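Local coordinates for PDZ domain protein (PDB 4L8N) that is of unknown function but carries N-terminal and C-terminal PDZ domains around a DUF4136 domain, binds magnesium, and possibly recognises peptides through its PDZ domains, at residues A[312-317]-A[411-416]; A[98-103]-A[107-112]; A[246-251]-A[257-262]. All blocks are in the same frame, centred on the assembly; numbering follows the deposited sequence. Where two conformers were deposited one is given.

Contact 1 (A[312-317]-A[411-416]); sequences ISYDID and FSYLYY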
loop_
_atom_site.group_PDB
_atom_site.type_symbol
_atom_site.label_atom_id
_atom_site.label_comp_id
_atom_site.label_asym_id
_atom_site.label_seq_id
_atom_site.Cartn_x
_atom_site.Cartn_y
_atom_site.Cartn_z
ATOM N N ILE A 312 5.476 14.449 -46.961
ATOM C CA ILE A 312 6.520 13.775 -47.744
ATOM C C ILE A 312 7.083 12.590 -46.952
ATOM O O ILE A 312 7.362 12.701 -45.751
ATOM C CB ILE A 312 7.671 14.761 -48.176
ATOM C CG1 ILE A 312 7.157 15.924 -49.048
ATOM C CG2 ILE A 312 8.834 14.042 -48.891
ATOM C CD1 ILE A 312 8.016 17.235 -48.960
ATOM N N SER A 313 7.257 11.461 -47.653
ATOM C CA SER A 313 7.915 10.255 -47.179
ATOM C C SER A 313 9.237 10.121 -47.973
ATOM O O SER A 313 9.263 10.413 -49.170
ATOM C CB SER A 313 6.998 9.054 -47.326
ATOM O OG SER A 313 5.936 9.161 -46.391
ATOM N N TYR A 314 10.340 9.789 -47.296
ATOM C CA TYR A 314 11.681 9.733 -47.897
ATOM C C TYR A 314 12.178 8.288 -47.996
ATOM O O TYR A 314 11.730 7.446 -47.210
ATOM C CB TYR A 314 12.674 10.584 -47.059
ATOM C CG TYR A 314 12.246 12.023 -46.836
ATOM C CD1 TYR A 314 11.460 12.379 -45.745
ATOM C CD2 TYR A 314 12.624 13.029 -47.717
ATOM C CE1 TYR A 314 11.043 13.694 -45.549
ATOM C CE2 TYR A 314 12.222 14.349 -47.526
ATOM C CZ TYR A 314 11.443 14.682 -46.431
ATOM O OH TYR A 314 11.056 15.987 -46.224
ATOM N N ASP A 315 13.103 7.997 -48.945
ATOM C CA ASP A 315 13.672 6.649 -49.126
ATOM C C ASP A 315 14.694 6.371 -48.028
ATOM O O ASP A 315 15.663 7.108 -47.908
ATOM C CB ASP A 315 14.323 6.511 -50.526
ATOM C CG ASP A 315 14.491 5.102 -51.095
ATOM O OD1 ASP A 315 14.790 4.170 -50.313
ATOM O OD2 ASP A 315 14.412 4.949 -52.341
ATOM N N ILE A 316 14.489 5.303 -47.237
ATOM C CA ILE A 316 15.372 4.874 -46.135
ATOM C C ILE A 316 16.863 4.786 -46.590
ATOM O O ILE A 316 17.760 5.018 -45.777
ATOM C CB ILE A 316 14.863 3.532 -45.506
ATOM C CG1 ILE A 316 15.623 3.166 -44.196
ATOM C CG2 ILE A 316 14.798 2.370 -46.523
ATOM C CD1 ILE A 316 15.042 1.973 -43.361
ATOM N N ASP A 317 17.107 4.489 -47.880
ATOM C CA ASP A 317 18.449 4.365 -48.448
ATOM C C ASP A 317 18.845 5.704 -49.121
ATOM O O ASP A 317 19.660 6.424 -48.537
ATOM C CB ASP A 317 18.528 3.157 -49.412
ATOM C CG ASP A 317 17.846 1.892 -48.894
ATOM O OD1 ASP A 317 18.230 1.412 -47.795
ATOM O OD2 ASP A 317 16.927 1.388 -49.581
ATOM N N PHE A 411 16.817 18.227 -42.082
ATOM C CA PHE A 411 15.594 17.769 -41.447
ATOM C C PHE A 411 15.156 18.661 -40.285
ATOM O O PHE A 411 14.052 18.471 -39.774
ATOM C CB PHE A 411 15.730 16.313 -41.004
ATOM C CG PHE A 411 15.839 15.318 -42.143
ATOM C CD1 PHE A 411 14.730 15.000 -42.926
ATOM C CD2 PHE A 411 17.043 14.671 -42.409
ATOM C CE1 PHE A 411 14.833 14.078 -43.971
ATOM C CE2 PHE A 411 17.136 13.727 -43.445
ATOM C CZ PHE A 411 16.029 13.441 -44.216
ATOM N N SER A 412 15.937 19.681 -39.925
ATOM C CA SER A 412 15.559 20.601 -38.827
ATOM C C SER A 412 14.249 21.385 -39.136
ATOM O O SER A 412 13.684 21.982 -38.226
ATOM C CB SER A 412 16.695 21.575 -38.490
ATOM O OG SER A 412 16.881 22.529 -39.524
ATOM N N TYR A 413 13.772 21.358 -40.396
ATOM C CA TYR A 413 12.526 21.988 -40.860
ATOM C C TYR A 413 11.327 21.420 -40.065
ATOM O O TYR A 413 10.326 22.109 -39.869
ATOM C CB TYR A 413 12.340 21.786 -42.391
ATOM C CG TYR A 413 11.745 20.449 -42.810
ATOM C CD1 TYR A 413 10.365 20.272 -42.898
ATOM C CD2 TYR A 413 12.564 19.368 -43.136
ATOM C CE1 TYR A 413 9.813 19.040 -43.258
ATOM C CE2 TYR A 413 12.024 18.132 -43.497
ATOM C CZ TYR A 413 10.647 17.976 -43.566
ATOM O OH TYR A 413 10.109 16.776 -43.949
ATOM N N LEU A 414 11.450 20.164 -39.604
ATOM C CA LEU A 414 10.454 19.488 -38.788
ATOM C C LEU A 414 10.170 20.268 -37.521
ATOM O O LEU A 414 9.064 20.147 -36.978
ATOM C CB LEU A 414 10.926 18.068 -38.433
ATOM C CG LEU A 414 10.978 17.076 -39.610
ATOM C CD1 LEU A 414 11.885 15.921 -39.289
ATOM C CD2 LEU A 414 9.588 16.608 -40.031
ATOM N N TYR A 415 11.151 21.101 -37.062
ATOM C CA TYR A 415 11.000 21.897 -35.845
ATOM C C TYR A 415 11.142 23.405 -36.121
ATOM O O TYR A 415 11.465 24.165 -35.218
ATOM C CB TYR A 415 11.992 21.410 -34.767
ATOM C CG TYR A 415 11.677 20.018 -34.259
ATOM C CD1 TYR A 415 10.509 19.763 -33.541
ATOM C CD2 TYR A 415 12.494 18.930 -34.580
ATOM C CE1 TYR A 415 10.200 18.477 -33.092
ATOM C CE2 TYR A 415 12.186 17.638 -34.148
ATOM C CZ TYR A 415 11.050 17.423 -33.381
ATOM O OH TYR A 415 10.741 16.175 -32.904
ATOM N N TYR A 416 10.791 23.850 -37.338
ATOM C CA TYR A 416 10.896 25.255 -37.737
ATOM C C TYR A 416 9.906 26.195 -37.045
ATOM O O TYR A 416 10.045 27.416 -37.188
ATOM C CB TYR A 416 10.787 25.402 -39.249
ATOM C CG TYR A 416 12.134 25.684 -39.851
ATOM C CD1 TYR A 416 13.276 25.020 -39.395
ATOM C CD2 TYR A 416 12.297 26.682 -40.805
ATOM C CE1 TYR A 416 14.540 25.319 -39.898
ATOM C CE2 TYR A 416 13.565 27.021 -41.288
ATOM C CZ TYR A 416 14.677 26.309 -40.861
ATOM O OH TYR A 416 15.917 26.587 -41.376
#

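Contact 2 (A[98-103]-A[107-112]); sequences DCKKSN and EDQLAS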
loop_
_atom_site.group_PDB
_atom_site.type_symbol
_atom_site.label_atom_id
_atom_site.label_comp_id
_atom_site.label_asym_id
_atom_site.label_seq_id
_atom_site.Cartn_x
_atom_site.Cartn_y
_atom_site.Cartn_z
ATOM N N ASP A 98 -4.064 1.788 -42.660
ATOM C CA ASP A 98 -3.048 2.801 -42.849
ATOM C C ASP A 98 -1.822 2.090 -43.381
ATOM O O ASP A 98 -1.194 1.273 -42.695
ATOM C CB ASP A 98 -2.801 3.613 -41.569
ATOM C CG ASP A 98 -4.042 4.346 -41.085
ATOM O OD1 ASP A 98 -4.662 5.076 -41.906
ATOM O OD2 ASP A 98 -4.405 4.176 -39.895
ATOM N N CYS A 99 -1.554 2.349 -44.666
ATOM C CA CYS A 99 -0.508 1.692 -45.416
ATOM C C CYS A 99 0.590 2.653 -45.796
ATOM O O CYS A 99 0.343 3.844 -45.970
ATOM C CB CYS A 99 -1.112 1.036 -46.647
ATOM S SG CYS A 99 -2.726 0.261 -46.354
ATOM N N LYS A 100 1.806 2.123 -45.922
ATOM C CA LYS A 100 2.995 2.860 -46.356
ATOM C C LYS A 100 3.927 1.921 -47.135
ATOM O O LYS A 100 3.867 0.704 -46.946
ATOM C CB LYS A 100 3.733 3.498 -45.160
ATOM C CG LYS A 100 4.297 2.503 -44.133
ATOM C CD LYS A 100 5.297 3.141 -43.165
ATOM C CE LYS A 100 6.699 3.243 -43.716
ATOM N NZ LYS A 100 7.710 3.348 -42.626
ATOM N N LYS A 101 4.796 2.478 -47.983
ATOM C CA LYS A 101 5.766 1.673 -48.726
ATOM C C LYS A 101 6.859 1.190 -47.754
ATOM O O LYS A 101 7.195 1.916 -46.818
ATOM C CB LYS A 101 6.349 2.469 -49.900
ATOM C CG LYS A 101 5.337 2.739 -51.016
ATOM C CD LYS A 101 5.981 3.397 -52.237
ATOM C CE LYS A 101 6.796 2.440 -53.091
ATOM N NZ LYS A 101 8.006 3.105 -53.648
ATOM N N SER A 102 7.365 -0.048 -47.936
ATOM C CA SER A 102 8.371 -0.669 -47.053
ATOM C C SER A 102 9.632 0.181 -46.859
ATOM O O SER A 102 10.205 0.138 -45.776
ATOM C CB SER A 102 8.779 -2.045 -47.577
ATOM O OG SER A 102 9.208 -1.978 -48.932
ATOM N N ASN A 103 10.053 0.936 -47.895
ATOM C CA ASN A 103 11.258 1.782 -47.898
ATOM C C ASN A 103 10.991 3.278 -47.514
ATOM O O ASN A 103 11.908 4.105 -47.605
ATOM C CB ASN A 103 11.911 1.717 -49.291
ATOM C CG ASN A 103 11.054 2.261 -50.416
ATOM O OD1 ASN A 103 9.823 2.157 -50.407
ATOM N ND2 ASN A 103 11.684 2.853 -51.416
ATOM N N GLU A 107 7.710 11.657 -41.835
ATOM C CA GLU A 107 8.033 12.818 -41.018
ATOM C C GLU A 107 7.767 12.513 -39.535
ATOM O O GLU A 107 8.475 13.038 -38.687
ATOM C CB GLU A 107 7.259 14.053 -41.485
ATOM C CG GLU A 107 7.747 14.586 -42.829
ATOM C CD GLU A 107 6.896 15.700 -43.406
ATOM O OE1 GLU A 107 5.654 15.677 -43.232
ATOM O OE2 GLU A 107 7.487 16.612 -44.023
ATOM N N ASP A 108 6.820 11.614 -39.232
ATOM C CA ASP A 108 6.538 11.181 -37.858
ATOM C C ASP A 108 7.770 10.424 -37.301
ATOM O O ASP A 108 8.207 10.677 -36.172
ATOM C CB ASP A 108 5.271 10.302 -37.823
ATOM C CG ASP A 108 4.956 9.713 -36.464
ATOM O OD1 ASP A 108 4.335 10.425 -35.636
ATOM O OD2 ASP A 108 5.315 8.528 -36.232
ATOM N N GLN A 109 8.359 9.539 -38.126
ATOM C CA GLN A 109 9.537 8.771 -37.739
ATOM C C GLN A 109 10.734 9.710 -37.505
ATOM O O GLN A 109 11.370 9.627 -36.453
ATOM C CB GLN A 109 9.860 7.700 -38.796
ATOM C CG GLN A 109 8.822 6.576 -38.881
ATOM C CD GLN A 109 9.091 5.676 -40.062
ATOM O OE1 GLN A 109 8.839 6.023 -41.224
ATOM N NE2 GLN A 109 9.654 4.514 -39.797
ATOM N N LEU A 110 10.992 10.635 -38.455
ATOM C CA LEU A 110 12.081 11.613 -38.408
ATOM C C LEU A 110 11.946 12.587 -37.224
ATOM O O LEU A 110 12.959 12.965 -36.633
ATOM C CB LEU A 110 12.168 12.390 -39.723
ATOM C CG LEU A 110 12.624 11.598 -40.954
ATOM C CD1 LEU A 110 12.161 12.248 -42.225
ATOM C CD2 LEU A 110 14.140 11.390 -40.974
ATOM N N ALA A 111 10.706 12.954 -36.848
ATOM C CA ALA A 111 10.457 13.831 -35.701
ATOM C C ALA A 111 10.945 13.164 -34.418
ATOM O O ALA A 111 11.483 13.837 -33.544
ATOM C CB ALA A 111 8.982 14.166 -35.600
ATOM N N SER A 112 10.802 11.830 -34.339
ATOM C CA SER A 112 11.257 11.012 -33.221
ATOM C C SER A 112 12.768 10.822 -33.256
ATOM O O SER A 112 13.398 10.891 -32.198
ATOM C CB SER A 112 10.570 9.660 -33.244
ATOM O OG SER A 112 9.340 9.736 -32.551
#

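Contact 3 (A[246-251]-A[257-262]); sequences IRIIDQ and RVLWEC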
loop_
_atom_site.group_PDB
_atom_site.type_symbol
_atom_site.label_atom_id
_atom_site.label_comp_id
_atom_site.label_asym_id
_atom_site.label_seq_id
_atom_site.Cartn_x
_atom_site.Cartn_y
_atom_site.Cartn_z
ATOM N N ILE A 246 -12.482 6.563 -4.905
ATOM C CA ILE A 246 -13.721 6.546 -5.687
ATOM C C ILE A 246 -14.331 5.143 -5.485
ATOM O O ILE A 246 -13.630 4.132 -5.633
ATOM C CB ILE A 246 -13.526 6.923 -7.197
ATOM C CG1 ILE A 246 -12.807 8.281 -7.378
ATOM C CG2 ILE A 246 -14.852 6.900 -7.973
ATOM C CD1 ILE A 246 -12.251 8.552 -8.830
ATOM N N ARG A 247 -15.629 5.108 -5.124
ATOM C CA ARG A 247 -16.390 3.880 -4.908
ATOM C C ARG A 247 -17.549 3.857 -5.889
ATOM O O ARG A 247 -18.330 4.813 -5.921
ATOM C CB ARG A 247 -16.884 3.802 -3.449
ATOM C CG ARG A 247 -17.050 2.382 -2.909
ATOM C CD ARG A 247 -17.436 2.366 -1.431
ATOM N NE ARG A 247 -16.351 1.891 -0.565
ATOM C CZ ARG A 247 -15.733 2.637 0.347
ATOM N NH1 ARG A 247 -16.101 3.897 0.547
ATOM N NH2 ARG A 247 -14.746 2.124 1.075
ATOM N N ILE A 248 -17.640 2.787 -6.744
ATOM C CA ILE A 248 -18.746 2.661 -7.730
ATOM C C ILE A 248 -19.689 1.538 -7.234
ATOM O O ILE A 248 -19.354 0.350 -7.336
ATOM C CB ILE A 248 -18.283 2.461 -9.215
ATOM C CG1 ILE A 248 -17.431 3.652 -9.724
ATOM C CG2 ILE A 248 -19.495 2.155 -10.143
ATOM C CD1 ILE A 248 -16.889 3.532 -11.182
ATOM N N ILE A 249 -20.843 1.929 -6.652
ATOM C CA ILE A 249 -21.774 0.984 -6.023
ATOM C C ILE A 249 -22.969 0.647 -6.926
ATOM O O ILE A 249 -23.723 1.535 -7.327
ATOM C CB ILE A 249 -22.261 1.517 -4.627
ATOM C CG1 ILE A 249 -21.090 1.901 -3.697
ATOM C CG2 ILE A 249 -23.187 0.515 -3.930
ATOM C CD1 ILE A 249 -21.234 3.260 -3.152
ATOM N N ASP A 250 -23.170 -0.655 -7.162
ATOM C CA ASP A 250 -24.280 -1.247 -7.914
ATOM C C ASP A 250 -25.608 -0.959 -7.225
ATOM O O ASP A 250 -25.724 -1.164 -6.012
ATOM C CB ASP A 250 -24.056 -2.764 -8.001
ATOM C CG ASP A 250 -25.101 -3.607 -8.716
ATOM O OD1 ASP A 250 -26.028 -3.024 -9.327
ATOM O OD2 ASP A 250 -24.981 -4.859 -8.677
ATOM N N GLN A 251 -26.620 -0.537 -8.002
ATOM C CA GLN A 251 -27.964 -0.269 -7.499
ATOM C C GLN A 251 -28.991 -1.197 -8.123
ATOM O O GLN A 251 -30.123 -1.250 -7.637
ATOM C CB GLN A 251 -28.394 1.183 -7.775
ATOM C CG GLN A 251 -27.494 2.287 -7.239
ATOM C CD GLN A 251 -27.340 2.271 -5.753
ATOM O OE1 GLN A 251 -26.378 1.724 -5.219
ATOM N NE2 GLN A 251 -28.276 2.880 -5.059
ATOM N N ARG A 257 -23.564 -3.809 -3.589
ATOM C CA ARG A 257 -22.306 -4.453 -3.991
ATOM C C ARG A 257 -21.391 -3.421 -4.619
ATOM O O ARG A 257 -21.802 -2.716 -5.542
ATOM C CB ARG A 257 -22.590 -5.604 -4.990
ATOM C CG ARG A 257 -21.361 -6.254 -5.624
ATOM C CD ARG A 257 -21.735 -7.347 -6.612
ATOM N NE ARG A 257 -22.494 -6.822 -7.751
ATOM C CZ ARG A 257 -22.752 -7.488 -8.873
ATOM N NH1 ARG A 257 -22.331 -8.736 -9.027
ATOM N NH2 ARG A 257 -23.442 -6.915 -9.846
ATOM N N VAL A 258 -20.155 -3.320 -4.108
ATOM C CA VAL A 258 -19.159 -2.420 -4.676
ATOM C C VAL A 258 -18.583 -3.127 -5.893
ATOM O O VAL A 258 -18.026 -4.230 -5.772
ATOM C CB VAL A 258 -18.074 -1.983 -3.661
ATOM C CG1 VAL A 258 -17.003 -1.140 -4.350
ATOM C CG2 VAL A 258 -18.700 -1.217 -2.502
ATOM N N LEU A 259 -18.790 -2.525 -7.077
ATOM C CA LEU A 259 -18.335 -3.081 -8.354
ATOM C C LEU A 259 -16.863 -2.802 -8.577
ATOM O O LEU A 259 -16.112 -3.685 -8.991
ATOM C CB LEU A 259 -19.140 -2.506 -9.535
ATOM C CG LEU A 259 -20.653 -2.703 -9.538
ATOM C CD1 LEU A 259 -21.262 -1.899 -10.629
ATOM C CD2 LEU A 259 -21.032 -4.156 -9.787
ATOM N N TRP A 260 -16.466 -1.573 -8.298
ATOM C CA TRP A 260 -15.132 -1.060 -8.547
ATOM C C TRP A 260 -14.827 0.036 -7.536
ATOM O O TRP A 260 -15.698 0.887 -7.237
ATOM C CB TRP A 260 -15.110 -0.496 -9.992
ATOM C CG TRP A 260 -13.786 0.002 -10.507
ATOM C CD1 TRP A 260 -12.918 -0.683 -11.305
ATOM C CD2 TRP A 260 -13.292 1.345 -10.437
ATOM N NE1 TRP A 260 -11.881 0.130 -11.684
ATOM C CE2 TRP A 260 -12.075 1.380 -11.154
ATOM C CE3 TRP A 260 -13.748 2.524 -9.820
ATOM C CZ2 TRP A 260 -11.328 2.548 -11.298
ATOM C CZ3 TRP A 260 -12.970 3.663 -9.910
ATOM C CH2 TRP A 260 -11.803 3.681 -10.686
ATOM N N GLU A 261 -13.592 0.000 -7.004
ATOM C CA GLU A 261 -13.094 0.949 -6.021
ATOM C C GLU A 261 -11.639 1.220 -6.311
ATOM O O GLU A 261 -10.877 0.291 -6.580
ATOM C CB GLU A 261 -13.299 0.406 -4.580
ATOM C CG GLU A 261 -13.060 1.427 -3.464
ATOM C CD GLU A 261 -13.362 0.987 -2.039
ATOM O OE1 GLU A 261 -14.516 0.592 -1.769
ATOM O OE2 GLU A 261 -12.467 1.103 -1.172
ATOM N N CYS A 262 -11.273 2.502 -6.327
ATOM C CA CYS A 262 -9.909 2.956 -6.538
ATOM C C CYS A 262 -9.541 3.908 -5.426
ATOM O O CYS A 262 -10.258 4.888 -5.169
ATOM C CB CYS A 262 -9.708 3.585 -7.911
ATOM S SG CYS A 262 -7.965 3.857 -8.341
#

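Contact 1 (A[312-317]-A[411-416])
Tyr314 and Tyr413 reach each other from opposite directions through different first torsions. In Tyr314, CG stands beside the backbone N and anti to the carbonyl carbon (chi1 -54°), which carries the ring off strand 312-315 toward the loop. In Tyr413, CG lies between N and the carbonyl carbon (chi1 82°), and the phenol extends out of its 3-10 turn. The two hydroxyls meet in a hydrogen bond, with Tyr314 OH as donor and Tyr413 OH as acceptor at 2.6 Å. Tyr413 OH sits in the plane of the Tyr314 ring, at its edge, 3.5 Å from Tyr314 CZ.

Phe411 meets the same ring from another side. Its CE1 lies over the centre of one face, 4.0 Å above the plane of the Tyr314 ring. This is a T-shaped stack, with the edge of Phe411 toward the face of Tyr314. The planes stand at 89° and the Tyr314 and Phe411 ring centroids are 5.5 Å apart. On the opposite face, Ile312 CG2 rests 3.6 Å above the Tyr314 plane, toward the rim. The tyrosine ring is thus held on both faces and at its hydroxyl. Replacing Tyr314 with alanine would probably leave Tyr413 OH without its donor and open a gap between Phe411 and Ile312.

Tyr413 OH also bonds Glu107, so the buried hydroxyl pair continues into a carboxylate. Strand 312-315 resembles the peptide-binding strand of a PDZ domain, probably the C-terminal one. It lies between strands 104-105 and 322-325, with 104-105 probably placed where a PDZ ligand would add. Helix 107-113 packs Leu110 against both Tyr314 and Phe411. Strand 341-345 touches both tyrosines, through Ile345, and Phe357 of helix 354-367 stacks edge-to-face with Phe411.

Contact 2 (A[98-103]-A[107-112])
Lys100 and Gln109 form the whole contact, and a single hydrogen bond joins them. Lys100 NZ donates to Gln109 OE1 at 3.2 Å. The ammonium does not come to the oxygen along a lone pair. It lies above the carbonyl plane, 37° out of it, and the C=O...N angle is 104°. The approach is therefore from over the amide rather than from its end. This position also brings Lys100 NZ to 3.7 Å from Gln109 CD. The side chains come from opposite directions and bridge backbones whose nearest CA atoms, those of Lys100 and Gln109, are 12.3 Å apart. Lys100 is bent at its third torsion (chi3 -83°), while Gln109 runs extended beyond CG, and together they span that distance.

Each polar end has a second hydrogen bond to the short connection between the segments. Lys100 NZ also donates to the backbone oxygen of Ala104. Gln109 OE1 also accepts from the backbone N of Thr106, just ahead of helix 107-113. The amide oxygen is thus gripped by two donors.

Little surface is involved: 63 Å² is buried between the segments, the touching atoms are the ammonium and the amide, and both residues remain partly exposed. Backbone bonding keeps to each side. In the helix, Ala111 N bonds Glu107 O at 2.9 Å. Lys100 bonds Ile9 within the antiparallel sheet of the N-terminal PDZ domain, so the contact ties an inner strand of that sheet to the first turn of the helix.

Chemically this is a charged donor facing a neutral amide, not a salt bridge. Lys100 NZ and Thr106 N share one oxygen, so each bond is likely to be somewhat weaker than alone. With Ala104 O and Gln109 OE1 as partners, the positive charge of Lys100 is probably balanced by partial charges rather than by a carboxylate.

Contact 3 (A[246-251]-A[257-262])
Ile248 and Trp260 make the apolar centre. Ile248 CD1 reaches Trp260 CE3 at 3.6 Å, obliquely to the indole. Ile246 CG2 lies at the edge of the same ring, 4.2 Å from Trp260 CZ3. The indole swings out there because its CG is anti to the backbone N (chi1 -176°). Ile246 also packs on helix 274-285, and Thr292 takes the indole NE1 in a hydrogen bond.

The two strands are the arms of an antiparallel beta hairpin in the DUF4136 domain. Ile246 N to Cys262 O and Ile248 N to Trp260 O, both 2.8 Å, mark its hydrogen-bonded pairs. A beta bulge then shifts the register by one, so that Ile249 pairs with Val258. Leu259 is the extra residue, and its CG packs on Asp250 CB at 3.7 Å.

On the other face Arg247 runs alongside Glu261. The hydrogen bond of their salt bridge, Arg247 NE to Glu261 OE1, is weak, and since Arg247 was modelled in two conformers it remains doubtful.

At the turn end, Arg257 NH2 forms a salt bridge to Asp250 OD2 at 2.8 Å. It comes from above the carboxylate plane, 39° out of it. Asp250 OD2 also accepts from Ile254 N, and Arg257 NH1 holds Asp138.

Contacts 1 and 2 are neighbours, with centres 10 Å apart. They touch directly, and Tyr415 OH probably bonds Ala111 O at the helix 107-113. That helix serves both: Gln109 faces the N-terminal PDZ sheet, while Leu110 turns to contact 1. Strand 104-105, between the segments of contact 2, joins the sheet of strand 312-315. Contact 3 lies on the opposite side of the chain's centre, about 50 Å between centres from contact 1 and 44 Å from contact 2, in the large mixed sheet. Along the chain the order is contact 2, contact 3, contact 1. The chain thus passes through the DUF4136 region and returns, bringing distant sequence together at the PDZ end.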